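Local coordinates for citrate lyase subunit beta-like protein (Mycobacterium tuberculosis H37Rv, PDB 6CHU) that acts as a magnesium-dependent lyase of the HpcH/HpaI aldolase family, implicated in itaconate dissimilation and leucine catabolism, at residues Asp195-Gly198 with Leu199-Ala203. Sequence-based numbering, arbitrary orientation.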
ATOM      1  N   ASP A 195     -13.575  17.584 -17.748  1.00 28.28           N
ATOM      2  CA  ASP A 195     -12.497  17.956 -16.826  1.00 30.56           C
ATOM      3  C   ASP A 195     -11.144  17.648 -17.473  1.00 34.37           C
ATOM      4  O   ASP A 195     -10.436  16.703 -17.118  1.00 30.01           O
ATOM      5  CB  ASP A 195     -12.654  17.224 -15.500  1.00 31.97           C
ATOM      6  CG  ASP A 195     -11.533  17.532 -14.523  1.00 32.74           C
ATOM      7  OD1 ASP A 195     -10.986  18.659 -14.571  1.00 31.68           O
ATOM      8  OD2 ASP A 195     -11.182  16.630 -13.730  1.00 31.94           O
ATOM      9  N   VAL A 196     -10.790  18.476 -18.457  1.00 32.08           N
ATOM     10  CA  VAL A 196      -9.520  18.294 -19.154  1.00 28.93           C
ATOM     11  C   VAL A 196      -8.353  18.651 -18.240  1.00 30.35           C
ATOM     12  O   VAL A 196      -7.287  18.020 -18.294  1.00 29.76           O
ATOM     13  CB  VAL A 196      -9.513  19.131 -20.449  1.00 43.30           C
ATOM     14  CG1 VAL A 196      -8.119  19.182 -21.062  1.00 45.24           C
ATOM     15  CG2 VAL A 196     -10.513  18.563 -21.441  1.00 47.24           C
ATOM     16  N   GLU A 197      -8.531  19.664 -17.387  1.00 30.49           N
ATOM     17  CA  GLU A 197      -7.485  20.019 -16.430  1.00 35.69           C
ATOM     18  C   GLU A 197      -7.132  18.833 -15.534  1.00 33.32           C
ATOM     19  O   GLU A 197      -5.952  18.487 -15.366  1.00 33.22           O
ATOM     20  CB  GLU A 197      -7.931  21.220 -15.591  1.00 37.70           C
ATOM     21  CG  GLU A 197      -6.951  21.635 -14.509  1.00 48.92           C
ATOM     22  CD  GLU A 197      -7.499  22.735 -13.611  1.00 69.13           C
ATOM     23  OE1 GLU A 197      -8.738  22.880 -13.528  1.00 75.02           O
ATOM     24  OE2 GLU A 197      -6.690  23.458 -12.990  1.00 75.26           O
ATOM     25  N   GLY A 198      -8.152  18.180 -14.965  1.00 30.18           N
ATOM     26  CA  GLY A 198      -7.894  17.047 -14.095  1.00 25.49           C
ATOM     27  C   GLY A 198      -7.251  15.882 -14.824  1.00 25.74           C
ATOM     28  O   GLY A 198      -6.362  15.213 -14.284  1.00 24.37           O
ATOM     29  N   LEU A 199      -7.691  15.621 -16.059  1.00 28.12           N
ATOM     30  CA  LEU A 199      -7.087  14.551 -16.850  1.00 28.48           C
ATOM     31  C   LEU A 199      -5.628  14.850 -17.156  1.00 29.85           C
ATOM     32  O   LEU A 199      -4.776  13.955 -17.095  1.00 29.09           O
ATOM     33  CB  LEU A 199      -7.860  14.354 -18.149  1.00 30.77           C
ATOM     34  CG  LEU A 199      -7.247  13.351 -19.131  1.00 26.86           C
ATOM     35  CD1 LEU A 199      -7.210  11.937 -18.542  1.00 25.86           C
ATOM     36  CD2 LEU A 199      -8.024  13.378 -20.434  1.00 26.24           C
ATOM     37  N   GLN A 200      -5.325  16.099 -17.502  1.00 26.06           N
ATOM     38  CA  GLN A 200      -3.942  16.458 -17.791  1.00 28.85           C
ATOM     39  C   GLN A 200      -3.042  16.158 -16.599  1.00 25.44           C
ATOM     40  O   GLN A 200      -2.000  15.508 -16.743  1.00 28.95           O
ATOM     41  CB  GLN A 200      -3.855  17.930 -18.185  1.00 32.09           C
ATOM     42  CG  GLN A 200      -2.558  18.276 -18.868  1.00 45.61           C
ATOM     43  CD  GLN A 200      -2.615  19.618 -19.568  1.00 60.07           C
ATOM     44  OE1 GLN A 200      -3.625  20.325 -19.509  1.00 66.79           O
ATOM     45  NE2 GLN A 200      -1.531  19.976 -20.242  1.00 65.15           N
ATOM     46  N   GLU A 201      -3.451  16.600 -15.403  1.00 25.06           N
ATOM     47  CA  GLU A 201      -2.653  16.374 -14.201  1.00 29.16           C
ATOM     48  C   GLU A 201      -2.533  14.890 -13.884  1.00 27.73           C
ATOM     49  O   GLU A 201      -1.472  14.419 -13.454  1.00 26.88           O
ATOM     50  CB  GLU A 201      -3.278  17.113 -13.017  1.00 33.31           C
ATOM     51  CG  GLU A 201      -3.416  18.615 -13.215  1.00 44.58           C
ATOM     52  CD  GLU A 201      -3.999  19.299 -11.991  1.00 63.32           C
ATOM     53  OE1 GLU A 201      -4.323  18.587 -11.014  1.00 66.72           O
ATOM     54  OE2 GLU A 201      -4.131  20.544 -12.007  1.00 69.38           O
ATOM     55  N   GLU A 202      -3.626  14.148 -14.077  1.00 24.47           N
ATOM     56  CA  GLU A 202      -3.668  12.721 -13.787  1.00 24.82           C
ATOM     57  C   GLU A 202      -2.775  11.929 -14.736  1.00 26.75           C
ATOM     58  O   GLU A 202      -2.029  11.040 -14.306  1.00 24.83           O
ATOM     59  CB  GLU A 202      -5.117  12.253 -13.891  1.00 25.79           C
ATOM     60  CG  GLU A 202      -5.436  10.882 -13.335  1.00 28.93           C
ATOM     61  CD  GLU A 202      -6.928  10.754 -13.100  1.00 27.25           C
ATOM     62  OE1 GLU A 202      -7.665  10.492 -14.074  1.00 25.32           O
ATOM     63  OE2 GLU A 202      -7.367  10.978 -11.955  1.00 27.74           O
ATOM     64  N   ALA A 203      -2.850  12.229 -16.035  1.00 23.80           N
ATOM     65  CA  ALA A 203      -2.027  11.509 -17.005  1.00 23.91           C
ATOM     66  C   ALA A 203      -0.561  11.914 -16.894  1.00 25.48           C
ATOM     67  O   ALA A 203       0.331  11.077 -17.075  1.00 25.95           O
ATOM     68  CB  ALA A 203      -2.552  11.749 -18.421  1.00 26.71           C
TER
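Asp195 is the N-cap of helix 196-209, and the first i to i+4 bond runs from Leu199 N to Asp195 O at 3.1 Å. The Asp195 side chain folds over the same end: its OD1 accepts from Gly198 N at 2.9 Å, a capping bond that meets the carboxylate from above its plane. Its other oxygen, OD2, is hydrogen-bonded to NE2 of His190, whose ND1 bonds OE1 of Glu202 and so ties the cap to a residue about two turns further along. Arg157 NH1 forms a salt bridge with Glu202 OE2, so that each carboxylate oxygen of this buried side chain has a partner.

Beyond the cap the i to i+4 backbone hydrogen bonds of an alpha-helix follow. Gln200 N reaches Val196 O, Glu201 N reaches Glu197 O in a nearly straight bond (168° at the hydrogen), and Glu202 N reaches Gly198 O at 2.9 Å. On the exposed side Glu197 and Glu201 run alongside each other, one turn apart, their carboxylate planes 78° apart. Glu201 turns its CG beside its own backbone N (chi1 -58°), which lays that carbon 3.3 Å from Glu197 O. The OE2 atoms of the two acids stand 4.0 Å apart, close enough for the two charges to repel, which may slightly raise the pKa of one of them, though both side chains are exposed to solvent. Away from this acidic pair, Val196 and Leu199 touch Val224 of helix 221-228, and Leu199 also lies against Gln221. This is a side-chain-capped helix start within the beta-alpha-beta unit linking strands 184-187 and 213-216 of the TIM barrel.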